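Local structure of 28 kDa product (1UKF) at residues S52-V57 with I82-F87; K94-S99 with G106-H111; S141-F146 with P161-G166. The protein is a papain-like cysteine protease of the peptidase C58 family, an autocleaved avirulence factor needed by the bacterium during infection of bean and Arabidopsis cells. One frame throughout, in Å; residues are numbered along the deposited sequence.

Contact 1 (S52-V57 with I82-F87); sequences SERHQV and IEDAGF
D84 and R54, which bury the most surface here, are joined through water rather than directly. R54 NH1 stays 4.0 Å from D84 OD2, beyond salt-bridge range. One water bridges that gap, accepting from R54 NH1 and donating to D84 OD2, with its O 2.7 Å from that OD2. A second water, also accepting from NH1, gives its proton to the backbone O of D84. Both lie in the guanidinium plane at its edge, so NH1 reaches the carboxylate and the main chain of one residue through two bridges. The R54 chain runs extended from CG to NE, carrying NH1 over to A85, whose CB is 3.6 Å from it. In the fold, helix 46-67 passes the C-terminal end of helix 73-84, behind which G86 (phi 96°) takes a positive phi and a Schellman motif closes the turn, with hydrogen bonds from F87 N to I82 O and from G86 N to E83 O. R54 NE forms a salt bridge with E24 of helix 18-27, and that helix also touches A85. V57 completes the contact: its CG1 lies 3.8 Å from D84 CB and its CG2 3.6 Å from D84 OD2, the two side chains crossing at a slant.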
ATOM      1  N   SER A  52       1.120  -5.353  13.488  1.00 10.40           N
ATOM      2  CA  SER A  52       0.098  -6.329  13.840  1.00 11.56           C
ATOM      3  C   SER A  52      -1.022  -5.647  14.620  1.00 11.95           C
ATOM      4  O   SER A  52      -2.204  -5.913  14.390  1.00 11.92           O
ATOM      5  CB  SER A  52       0.709  -7.460  14.673  1.00 12.51           C
ATOM      6  OG  SER A  52      -0.272  -8.421  15.018  1.00 17.56           O
ATOM      7  N   GLU A  53      -0.648  -4.758  15.536  1.00 10.95           N
ATOM      8  CA  GLU A  53      -1.625  -4.023  16.335  1.00 11.95           C
ATOM      9  C   GLU A  53      -2.487  -3.155  15.423  1.00 10.92           C
ATOM     10  O   GLU A  53      -3.704  -3.077  15.595  1.00 11.34           O
ATOM     11  CB  GLU A  53      -0.923  -3.135  17.363  1.00 13.96           C
ATOM     12  CG  GLU A  53      -0.152  -3.881  18.434  1.00 22.53           C
ATOM     13  CD  GLU A  53       0.455  -2.939  19.454  1.00 25.72           C
ATOM     14  OE1 GLU A  53      -0.309  -2.168  20.074  1.00 28.67           O
ATOM     15  OE2 GLU A  53       1.691  -2.963  19.633  1.00 30.09           O
ATOM     16  N   ARG A  54      -1.859  -2.490  14.460  1.00 10.53           N
ATOM     17  CA  ARG A  54      -2.613  -1.659  13.534  1.00 10.23           C
ATOM     18  C   ARG A  54      -3.524  -2.535  12.686  1.00  9.89           C
ATOM     19  O   ARG A  54      -4.647  -2.144  12.368  1.00  9.77           O
ATOM     20  CB  ARG A  54      -1.678  -0.861  12.622  1.00 11.08           C
ATOM     21  CG  ARG A  54      -0.816   0.164  13.345  1.00 10.93           C
ATOM     22  CD  ARG A  54      -0.077   1.052  12.350  1.00 10.73           C
ATOM     23  NE  ARG A  54       0.952   1.874  12.985  1.00 12.12           N
ATOM     24  CZ  ARG A  54       0.713   2.942  13.742  1.00 12.40           C
ATOM     25  NH1 ARG A  54      -0.531   3.343  13.967  1.00 13.65           N
ATOM     26  NH2 ARG A  54       1.728   3.606  14.283  1.00 14.57           N
ATOM     27  N   HIS A  55      -3.054  -3.723  12.319  1.00  9.81           N
ATOM     28  CA  HIS A  55      -3.884  -4.597  11.512  1.00  8.71           C
ATOM     29  C   HIS A  55      -5.111  -5.036  12.309  1.00 10.30           C
ATOM     30  O   HIS A  55      -6.167  -5.315  11.736  1.00 10.02           O
ATOM     31  CB  HIS A  55      -3.104  -5.820  11.034  1.00  9.54           C
ATOM     32  CG  HIS A  55      -3.702  -6.456   9.822  1.00  8.95           C
ATOM     33  ND1 HIS A  55      -3.663  -5.857   8.581  1.00  9.78           N
ATOM     34  CD2 HIS A  55      -4.433  -7.585   9.675  1.00  9.94           C
ATOM     35  CE1 HIS A  55      -4.350  -6.590   7.722  1.00 11.50           C
ATOM     36  NE2 HIS A  55      -4.828  -7.643   8.361  1.00 10.78           N
ATOM     37  N   GLN A  56      -4.973  -5.105  13.630  1.00 11.43           N
ATOM     38  CA  GLN A  56      -6.101  -5.476  14.473  1.00 11.28           C
ATOM     39  C   GLN A  56      -7.132  -4.348  14.446  1.00 11.01           C
ATOM     40  O   GLN A  56      -8.333  -4.602  14.527  1.00 11.72           O
ATOM     41  CB  GLN A  56      -5.644  -5.748  15.907  1.00 11.70           C
ATOM     42  CG  GLN A  56      -4.749  -6.970  16.045  1.00 18.81           C
ATOM     43  CD  GLN A  56      -4.689  -7.479  17.470  1.00 21.38           C
ATOM     44  OE1 GLN A  56      -4.620  -6.697  18.417  1.00 24.79           O
ATOM     45  NE2 GLN A  56      -4.707  -8.797  17.630  1.00 24.12           N
ATOM     46  N   VAL A  57      -6.665  -3.106  14.335  1.00 10.93           N
ATOM     47  CA  VAL A  57      -7.579  -1.970  14.245  1.00 11.23           C
ATOM     48  C   VAL A  57      -8.353  -2.139  12.934  1.00 11.14           C
ATOM     49  O   VAL A  57      -9.564  -1.939  12.885  1.00 11.25           O
ATOM     50  CB  VAL A  57      -6.814  -0.625  14.231  1.00 12.96           C
ATOM     51  CG1 VAL A  57      -7.774   0.516  13.939  1.00 14.35           C
ATOM     52  CG2 VAL A  57      -6.133  -0.400  15.572  1.00 15.81           C
ATOM     53  N   ILE A  82      -6.042   4.034   8.930  1.00 10.50           N
ATOM     54  CA  ILE A  82      -5.230   5.223   8.697  1.00 11.67           C
ATOM     55  C   ILE A  82      -5.590   6.339   9.677  1.00 11.80           C
ATOM     56  O   ILE A  82      -4.719   7.113  10.078  1.00 12.94           O
ATOM     57  CB  ILE A  82      -5.305   5.721   7.214  1.00 11.22           C
ATOM     58  CG1 ILE A  82      -6.709   6.203   6.851  1.00 12.72           C
ATOM     59  CG2 ILE A  82      -4.852   4.607   6.284  1.00 12.80           C
ATOM     60  CD1 ILE A  82      -6.938   7.679   7.137  1.00 13.38           C
ATOM     61  N   GLU A  83      -6.853   6.419  10.088  1.00 12.46           N
ATOM     62  CA  GLU A  83      -7.248   7.449  11.050  1.00 12.95           C
ATOM     63  C   GLU A  83      -6.644   7.135  12.417  1.00 12.90           C
ATOM     64  O   GLU A  83      -6.263   8.041  13.158  1.00 13.95           O
ATOM     65  CB  GLU A  83      -8.769   7.543  11.161  1.00 14.42           C
ATOM     66  CG  GLU A  83      -9.435   8.003   9.882  1.00 16.26           C
ATOM     67  CD  GLU A  83     -10.904   8.318  10.062  1.00 16.89           C
ATOM     68  OE1 GLU A  83     -11.558   7.651  10.891  1.00 20.22           O
ATOM     69  OE2 GLU A  83     -11.405   9.223   9.363  1.00 20.11           O
ATOM     70  N   ASP A  84      -6.550   5.850  12.741  1.00 12.81           N
ATOM     71  CA  ASP A  84      -5.972   5.421  14.009  1.00 13.21           C
ATOM     72  C   ASP A  84      -4.507   5.840  14.075  1.00 13.67           C
ATOM     73  O   ASP A  84      -3.968   6.073  15.160  1.00 15.13           O
ATOM     74  CB  ASP A  84      -6.070   3.899  14.145  1.00 13.23           C
ATOM     75  CG  ASP A  84      -5.353   3.372  15.375  1.00 15.07           C
ATOM     76  OD1 ASP A  84      -5.838   3.612  16.501  1.00 16.99           O
ATOM     77  OD2 ASP A  84      -4.300   2.720  15.216  1.00 17.32           O
ATOM     78  N   ALA A  85      -3.870   5.934  12.911  1.00 14.22           N
ATOM     79  CA  ALA A  85      -2.466   6.313  12.812  1.00 14.36           C
ATOM     80  C   ALA A  85      -2.257   7.825  12.793  1.00 14.76           C
ATOM     81  O   ALA A  85      -1.124   8.299  12.673  1.00 17.38           O
ATOM     82  CB  ALA A  85      -1.850   5.689  11.564  1.00 14.52           C
ATOM     83  N   GLY A  86      -3.343   8.582  12.903  1.00 14.12           N
ATOM     84  CA  GLY A  86      -3.227  10.031  12.912  1.00 14.68           C
ATOM     85  C   GLY A  86      -3.439  10.716  11.576  1.00 14.97           C
ATOM     86  O   GLY A  86      -3.252  11.930  11.461  1.00 16.08           O
ATOM     87  N   PHE A  87      -3.821   9.949  10.561  1.00 13.45           N
ATOM     88  CA  PHE A  87      -4.063  10.507   9.235  1.00 13.67           C
ATOM     89  C   PHE A  87      -5.546  10.758   9.033  1.00 14.04           C
ATOM     90  O   PHE A  87      -6.382  10.305   9.812  1.00 14.78           O
ATOM     91  CB  PHE A  87      -3.627   9.549   8.119  1.00 13.80           C
ATOM     92  CG  PHE A  87      -2.173   9.184   8.141  1.00 12.86           C
ATOM     93  CD1 PHE A  87      -1.771   7.934   8.595  1.00 14.08           C
ATOM     94  CD2 PHE A  87      -1.209  10.071   7.673  1.00 14.83           C
ATOM     95  CE1 PHE A  87      -0.428   7.563   8.578  1.00 14.42           C
ATOM     96  CE2 PHE A  87       0.140   9.710   7.653  1.00 14.32           C
ATOM     97  CZ  PHE A  87       0.530   8.453   8.105  1.00 13.89           C
TER
HETATM   98  O   HOH W   1      -3.097   2.547  12.827  1.00 13.57           O
HETATM   99  O   HOH W   2      -0.971   5.344  15.992  1.00 23.95           O

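Contact 2 (K94-S99 with G106-H111); sequences KTVHAS and GQTVAH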
ATOM      1  N   LYS A  94     -10.508   6.235  -4.420  1.00 16.75           N
ATOM      2  CA  LYS A  94     -10.623   6.099  -5.865  1.00 17.16           C
ATOM      3  C   LYS A  94     -10.334   4.676  -6.317  1.00 18.28           C
ATOM      4  O   LYS A  94      -9.420   4.028  -5.812  1.00 19.62           O
ATOM      5  CB  LYS A  94      -9.658   7.060  -6.560  1.00 17.92           C
ATOM      6  CG  LYS A  94      -9.717   6.995  -8.073  1.00 19.67           C
ATOM      7  CD  LYS A  94      -8.759   7.988  -8.702  1.00 19.65           C
ATOM      8  CE  LYS A  94      -8.790   7.888 -10.216  1.00 19.64           C
ATOM      9  NZ  LYS A  94      -7.854   8.854 -10.844  1.00 22.52           N
ATOM     10  N   THR A  95     -11.119   4.191  -7.271  1.00 16.63           N
ATOM     11  CA  THR A  95     -10.942   2.846  -7.795  1.00 17.43           C
ATOM     12  C   THR A  95     -10.496   2.900  -9.250  1.00 17.63           C
ATOM     13  O   THR A  95     -11.207   3.426 -10.106  1.00 20.09           O
ATOM     14  CB  THR A  95     -12.250   2.033  -7.719  1.00 18.72           C
ATOM     15  OG1 THR A  95     -12.695   1.962  -6.360  1.00 20.43           O
ATOM     16  CG2 THR A  95     -12.035   0.625  -8.248  1.00 18.73           C
ATOM     17  N   VAL A  96      -9.313   2.364  -9.525  1.00 15.75           N
ATOM     18  CA  VAL A  96      -8.795   2.335 -10.885  1.00 16.72           C
ATOM     19  C   VAL A  96      -8.873   0.891 -11.360  1.00 17.27           C
ATOM     20  O   VAL A  96      -8.250   0.003 -10.774  1.00 16.34           O
ATOM     21  CB  VAL A  96      -7.326   2.818 -10.947  1.00 15.23           C
ATOM     22  CG1 VAL A  96      -6.850   2.852 -12.393  1.00 16.70           C
ATOM     23  CG2 VAL A  96      -7.204   4.199 -10.322  1.00 16.62           C
ATOM     24  N   HIS A  97      -9.654   0.656 -12.409  1.00 17.71           N
ATOM     25  CA  HIS A  97      -9.820  -0.691 -12.944  1.00 19.49           C
ATOM     26  C   HIS A  97      -8.709  -1.071 -13.911  1.00 20.39           C
ATOM     27  O   HIS A  97      -8.119  -0.215 -14.565  1.00 20.61           O
ATOM     28  CB  HIS A  97     -11.182  -0.826 -13.634  1.00 20.89           C
ATOM     29  CG  HIS A  97     -12.344  -0.578 -12.725  1.00 21.36           C
ATOM     30  ND1 HIS A  97     -12.792   0.689 -12.415  1.00 23.89           N
ATOM     31  CD2 HIS A  97     -13.127  -1.433 -12.026  1.00 24.12           C
ATOM     32  CE1 HIS A  97     -13.800   0.603 -11.566  1.00 24.23           C
ATOM     33  NE2 HIS A  97     -14.024  -0.674 -11.314  1.00 24.51           N
ATOM     34  N   ALA A  98      -8.436  -2.369 -13.997  1.00 22.23           N
ATOM     35  CA  ALA A  98      -7.383  -2.886 -14.865  1.00 25.80           C
ATOM     36  C   ALA A  98      -7.743  -2.882 -16.347  1.00 28.21           C
ATOM     37  O   ALA A  98      -7.043  -3.492 -17.155  1.00 30.09           O
ATOM     38  CB  ALA A  98      -7.006  -4.296 -14.429  1.00 26.32           C
ATOM     39  N   SER A  99      -8.827  -2.199 -16.699  1.00 29.76           N
ATOM     40  CA  SER A  99      -9.263  -2.120 -18.093  1.00 31.45           C
ATOM     41  C   SER A  99      -8.125  -1.634 -18.983  1.00 31.73           C
ATOM     42  O   SER A  99      -7.794  -0.448 -18.993  1.00 33.86           O
ATOM     43  CB  SER A  99     -10.454  -1.166 -18.218  1.00 31.61           C
ATOM     44  OG  SER A  99     -10.103   0.146 -17.813  1.00 32.79           O
ATOM     45  N   GLY A 106      -0.821   1.445 -14.472  1.00 16.61           N
ATOM     46  CA  GLY A 106       0.305   2.040 -13.776  1.00 16.95           C
ATOM     47  C   GLY A 106       0.365   3.542 -13.970  1.00 17.35           C
ATOM     48  O   GLY A 106       0.687   4.280 -13.042  1.00 18.56           O
ATOM     49  N   GLN A 107       0.050   3.999 -15.178  1.00 17.00           N
ATOM     50  CA  GLN A 107       0.070   5.424 -15.484  1.00 18.17           C
ATOM     51  C   GLN A 107      -1.001   6.187 -14.712  1.00 15.68           C
ATOM     52  O   GLN A 107      -0.725   7.238 -14.128  1.00 15.68           O
ATOM     53  CB  GLN A 107      -0.128   5.646 -16.986  1.00 20.28           C
ATOM     54  CG  GLN A 107      -0.199   7.111 -17.388  1.00 24.26           C
ATOM     55  CD  GLN A 107       1.041   7.884 -16.985  1.00 26.39           C
ATOM     56  OE1 GLN A 107       2.150   7.572 -17.422  1.00 29.47           O
ATOM     57  NE2 GLN A 107       0.860   8.897 -16.145  1.00 26.70           N
ATOM     58  N   THR A 108      -2.222   5.662 -14.712  1.00 15.34           N
ATOM     59  CA  THR A 108      -3.320   6.313 -14.011  1.00 14.93           C
ATOM     60  C   THR A 108      -3.042   6.399 -12.517  1.00 14.75           C
ATOM     61  O   THR A 108      -3.216   7.452 -11.904  1.00 16.63           O
ATOM     62  CB  THR A 108      -4.649   5.565 -14.234  1.00 15.75           C
ATOM     63  OG1 THR A 108      -4.943   5.533 -15.636  1.00 18.26           O
ATOM     64  CG2 THR A 108      -5.785   6.263 -13.500  1.00 16.46           C
ATOM     65  N   VAL A 109      -2.609   5.289 -11.929  1.00 13.96           N
ATOM     66  CA  VAL A 109      -2.313   5.268 -10.504  1.00 14.06           C
ATOM     67  C   VAL A 109      -1.141   6.193 -10.181  1.00 13.51           C
ATOM     68  O   VAL A 109      -1.171   6.918  -9.191  1.00 13.95           O
ATOM     69  CB  VAL A 109      -1.998   3.830 -10.023  1.00 11.87           C
ATOM     70  CG1 VAL A 109      -1.574   3.849  -8.558  1.00 15.04           C
ATOM     71  CG2 VAL A 109      -3.231   2.949 -10.195  1.00 14.02           C
ATOM     72  N   ALA A 110      -0.115   6.178 -11.027  1.00 13.86           N
ATOM     73  CA  ALA A 110       1.051   7.030 -10.816  1.00 13.96           C
ATOM     74  C   ALA A 110       0.657   8.503 -10.820  1.00 15.04           C
ATOM     75  O   ALA A 110       1.163   9.295 -10.024  1.00 15.30           O
ATOM     76  CB  ALA A 110       2.094   6.767 -11.897  1.00 14.71           C
ATOM     77  N   HIS A 111      -0.244   8.875 -11.723  1.00 15.80           N
ATOM     78  CA  HIS A 111      -0.694  10.258 -11.802  1.00 17.39           C
ATOM     79  C   HIS A 111      -1.358  10.668 -10.494  1.00 16.92           C
ATOM     80  O   HIS A 111      -1.281  11.827 -10.079  1.00 17.44           O
ATOM     81  CB  HIS A 111      -1.684  10.434 -12.955  1.00 18.79           C
ATOM     82  CG  HIS A 111      -2.265  11.811 -13.043  1.00 21.05           C
ATOM     83  ND1 HIS A 111      -1.502  12.927 -13.310  1.00 22.35           N
ATOM     84  CD2 HIS A 111      -3.536  12.252 -12.888  1.00 23.22           C
ATOM     85  CE1 HIS A 111      -2.279  13.997 -13.316  1.00 22.81           C
ATOM     86  NE2 HIS A 111      -3.517  13.614 -13.063  1.00 23.71           N
TER
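V96, near the end of strand 88-97, carries this contact against T108 and V109 of helix 106-111. Its CA–CB bond already points at the helix, and V96 CB stands 4.2 Å from V109 CG2, the start of a purely apolar approach. From CB the side chain divides. V96 CG1, anti to the backbone N (chi1 -177°), goes to the threonine and meets T108 CG2 at 3.7 Å, with T108 CB slightly farther off. V96 CG2, the other branch, touches both helix residues, 4.0 Å from T108 CG2 and 4.2 Å from V109 CG2. Thus one forked valine spans two successive helical positions, and no hydrogen bond crosses between the segments.

The threonine is turned to suit this. Its CG2 is anti to the backbone N and faces the strand, whereas OG1 sits beside that N and bonds to the carbonyl O of Q104, one turn earlier in the helix. The hydroxyl is therefore satisfied within its own helix while the methyl does the packing. K94 adds a more peripheral touch: its fully extended chain brings K94 NZ to 4.2 Å from T108 CG2, but the polar partner of that ammonium is D112, with which it forms a salt bridge.

The axes of strand 94-97 and helix 106-111 run nearly antiparallel, at 161°, and come within 9.1 Å. Backbone bonds from K94 and V96 to E183 and V181 tie this edge strand to strand 178-187. This is a beta-alpha unit in which the helix doubles back along the outermost strand of the antiparallel sheet; the protein has a papain-like fold.

Contact 3 (S141-F146 with P161-G166); sequences SQFKLF and PQLIKG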
ATOM      1  N   SER A 141      10.906  14.903  -5.318  1.00 17.05           N
ATOM      2  CA  SER A 141      11.100  14.143  -6.550  1.00 16.96           C
ATOM      3  C   SER A 141      11.184  12.639  -6.290  1.00 16.61           C
ATOM      4  O   SER A 141      11.124  11.837  -7.220  1.00 17.62           O
ATOM      5  CB  SER A 141      12.378  14.603  -7.256  1.00 17.21           C
ATOM      6  OG  SER A 141      12.622  13.827  -8.417  1.00 20.29           O
ATOM      7  N   GLN A 142      11.306  12.267  -5.020  1.00 15.69           N
ATOM      8  CA  GLN A 142      11.435  10.867  -4.619  1.00 15.68           C
ATOM      9  C   GLN A 142      10.118  10.148  -4.306  1.00 14.67           C
ATOM     10  O   GLN A 142       9.415  10.502  -3.360  1.00 18.13           O
ATOM     11  CB  GLN A 142      12.365  10.784  -3.405  1.00 17.13           C
ATOM     12  CG  GLN A 142      12.524   9.395  -2.801  1.00 20.14           C
ATOM     13  CD  GLN A 142      13.403   9.409  -1.565  1.00 20.65           C
ATOM     14  OE1 GLN A 142      13.224  10.237  -0.671  1.00 23.95           O
ATOM     15  NE2 GLN A 142      14.357   8.486  -1.504  1.00 22.84           N
ATOM     16  N   PHE A 143       9.799   9.132  -5.102  1.00 11.86           N
ATOM     17  CA  PHE A 143       8.588   8.342  -4.895  1.00 11.61           C
ATOM     18  C   PHE A 143       8.972   7.032  -4.209  1.00 11.24           C
ATOM     19  O   PHE A 143       9.787   6.268  -4.728  1.00 11.76           O
ATOM     20  CB  PHE A 143       7.900   8.041  -6.228  1.00 12.03           C
ATOM     21  CG  PHE A 143       6.678   7.175  -6.092  1.00 10.64           C
ATOM     22  CD1 PHE A 143       5.550   7.640  -5.422  1.00 11.82           C
ATOM     23  CD2 PHE A 143       6.665   5.882  -6.609  1.00 11.04           C
ATOM     24  CE1 PHE A 143       4.426   6.829  -5.267  1.00 11.47           C
ATOM     25  CE2 PHE A 143       5.544   5.065  -6.458  1.00 11.39           C
ATOM     26  CZ  PHE A 143       4.423   5.540  -5.786  1.00 11.17           C
ATOM     27  N   LYS A 144       8.390   6.787  -3.038  1.00 10.46           N
ATOM     28  CA  LYS A 144       8.664   5.575  -2.265  1.00 10.74           C
ATOM     29  C   LYS A 144       7.430   4.683  -2.237  1.00 10.08           C
ATOM     30  O   LYS A 144       6.319   5.168  -2.039  1.00 10.37           O
ATOM     31  CB  LYS A 144       9.022   5.925  -0.817  1.00 11.37           C
ATOM     32  CG  LYS A 144      10.229   6.821  -0.611  1.00 13.79           C
ATOM     33  CD  LYS A 144      10.407   7.096   0.880  1.00 15.09           C
ATOM     34  CE  LYS A 144      11.628   7.952   1.167  1.00 17.65           C
ATOM     35  NZ  LYS A 144      11.750   8.233   2.624  1.00 19.04           N
ATOM     36  N   LEU A 145       7.628   3.381  -2.420  1.00  9.78           N
ATOM     37  CA  LEU A 145       6.520   2.439  -2.384  1.00 10.06           C
ATOM     38  C   LEU A 145       6.920   1.222  -1.564  1.00  9.36           C
ATOM     39  O   LEU A 145       8.008   0.671  -1.736  1.00 10.09           O
ATOM     40  CB  LEU A 145       6.116   2.022  -3.802  1.00 10.89           C
ATOM     41  CG  LEU A 145       4.911   1.078  -3.893  1.00 10.94           C
ATOM     42  CD1 LEU A 145       4.172   1.317  -5.197  1.00 13.86           C
ATOM     43  CD2 LEU A 145       5.364  -0.372  -3.774  1.00 12.79           C
ATOM     44  N   PHE A 146       6.036   0.815  -0.662  1.00  8.07           N
ATOM     45  CA  PHE A 146       6.281  -0.340   0.192  1.00  8.24           C
ATOM     46  C   PHE A 146       5.205  -1.396   0.001  1.00  7.34           C
ATOM     47  O   PHE A 146       4.008  -1.111   0.120  1.00  7.99           O
ATOM     48  CB  PHE A 146       6.322   0.090   1.668  1.00  7.69           C
ATOM     49  CG  PHE A 146       6.229  -1.059   2.647  1.00  7.71           C
ATOM     50  CD1 PHE A 146       7.240  -2.014   2.732  1.00  8.39           C
ATOM     51  CD2 PHE A 146       5.126  -1.182   3.484  1.00  8.18           C
ATOM     52  CE1 PHE A 146       7.149  -3.070   3.638  1.00  8.69           C
ATOM     53  CE2 PHE A 146       5.028  -2.236   4.392  1.00  9.71           C
ATOM     54  CZ  PHE A 146       6.042  -3.178   4.467  1.00  8.15           C
ATOM     55  N   PRO A 161       5.298   5.408 -13.095  1.00 12.55           N
ATOM     56  CA  PRO A 161       4.413   4.544 -13.885  1.00 13.14           C
ATOM     57  C   PRO A 161       5.041   3.179 -14.165  1.00 12.28           C
ATOM     58  O   PRO A 161       4.349   2.161 -14.180  1.00 14.84           O
ATOM     59  CB  PRO A 161       4.207   5.345 -15.169  1.00 14.49           C
ATOM     60  CG  PRO A 161       4.287   6.757 -14.697  1.00 13.19           C
ATOM     61  CD  PRO A 161       5.462   6.723 -13.742  1.00 14.11           C
ATOM     62  N   GLN A 162       6.353   3.175 -14.391  1.00 12.86           N
ATOM     63  CA  GLN A 162       7.086   1.949 -14.684  1.00 13.46           C
ATOM     64  C   GLN A 162       7.164   1.061 -13.451  1.00 14.82           C
ATOM     65  O   GLN A 162       7.049  -0.159 -13.548  1.00 14.03           O
ATOM     66  CB  GLN A 162       8.490   2.283 -15.178  1.00 14.25           C
ATOM     67  N   LEU A 163       7.366   1.678 -12.293  1.00 13.57           N
ATOM     68  CA  LEU A 163       7.448   0.933 -11.044  1.00 13.68           C
ATOM     69  C   LEU A 163       6.101   0.289 -10.735  1.00 12.83           C
ATOM     70  O   LEU A 163       6.029  -0.900 -10.430  1.00 12.80           O
ATOM     71  CB  LEU A 163       7.876   1.864  -9.903  1.00 13.31           C
ATOM     72  CG  LEU A 163       7.761   1.363  -8.457  1.00 13.90           C
ATOM     73  CD1 LEU A 163       8.290  -0.058  -8.332  1.00 15.58           C
ATOM     74  CD2 LEU A 163       8.530   2.312  -7.547  1.00 14.00           C
ATOM     75  N   ILE A 164       5.027   1.065 -10.832  1.00 12.95           N
ATOM     76  CA  ILE A 164       3.705   0.526 -10.553  1.00 13.56           C
ATOM     77  C   ILE A 164       3.329  -0.567 -11.555  1.00 13.64           C
ATOM     78  O   ILE A 164       2.772  -1.595 -11.169  1.00 12.72           O
ATOM     79  CB  ILE A 164       2.647   1.643 -10.549  1.00 12.83           C
ATOM     80  CG1 ILE A 164       3.010   2.669  -9.471  1.00 14.31           C
ATOM     81  CG2 ILE A 164       1.261   1.057 -10.285  1.00 14.72           C
ATOM     82  CD1 ILE A 164       2.113   3.883  -9.440  1.00 16.57           C
ATOM     83  N   LYS A 165       3.630  -0.359 -12.835  1.00 13.51           N
ATOM     84  CA  LYS A 165       3.323  -1.377 -13.835  1.00 14.09           C
ATOM     85  C   LYS A 165       4.068  -2.658 -13.466  1.00 13.91           C
ATOM     86  O   LYS A 165       3.522  -3.756 -13.565  1.00 13.29           O
ATOM     87  CB  LYS A 165       3.749  -0.916 -15.232  1.00 15.18           C
ATOM     88  CG  LYS A 165       3.471  -1.944 -16.326  1.00 15.85           C
ATOM     89  CD  LYS A 165       3.931  -1.446 -17.690  1.00 19.34           C
ATOM     90  CE  LYS A 165       3.498  -2.392 -18.804  1.00 21.11           C
ATOM     91  NZ  LYS A 165       4.066  -3.762 -18.644  1.00 21.84           N
ATOM     92  N   GLY A 166       5.319  -2.508 -13.042  1.00 12.92           N
ATOM     93  CA  GLY A 166       6.113  -3.661 -12.659  1.00 13.03           C
ATOM     94  C   GLY A 166       5.481  -4.448 -11.525  1.00 12.64           C
ATOM     95  O   GLY A 166       5.503  -5.680 -11.524  1.00 13.43           O
TER
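F143 is the first residue of strand 142-146 to reach helix 161-166, and it does so with the edge of its ring. Chi1 of 177° sets CG anti to the backbone N, and F143 CD2 then comes 4.1 Å from L163 CD2, which lies near the ring plane. Next in sequence, K144 starts off away from the helix, and its NZ forms a salt bridge with E139 and a hydrogen bond to the carbonyl O of S29. L145 turns back to the helix, as strand alternation requires, and L145 CB stands 4.5 Å from the same L163 CD2. A single leucine methyl therefore serves two strand residues, i and i+2, and every residue in these pairs is buried. F146 again faces the other side of the sheet, stacking its ring on W25. On the helix side, L163 also touches F153, from the neighbouring strand 151-156. The geometry is that of a helix packed by apolar side chains on one face of the antiparallel sheet in the papain-like fold, on the strand that leads to D147 of the Cys-His-Asp active site; the side chains of D147 and L145 lie about 4 Å apart.

How the contacts relate
Along the chain the contacts follow in series, 1, then 2, then 3, none opening before the last has closed. Contact 1 lies on the opposite side of the chain's centre from the others: its centre is 25 Å from that of contact 2 and 24 Å from that of contact 3. Contacts 2 and 3 are neighbours, centres 13 Å apart, and touch where helix 102-113 meets helix 160-173, with A110 CB 3.6 Å from P161 CG. Both reach the same seven-stranded antiparallel sheet, through strands 88-97 and 142-147. Contact 1 instead joins two helices of the helical side, on which C18 lies, whereas H132 and D147 come from the sheet, the two-part layout of papain-like proteases.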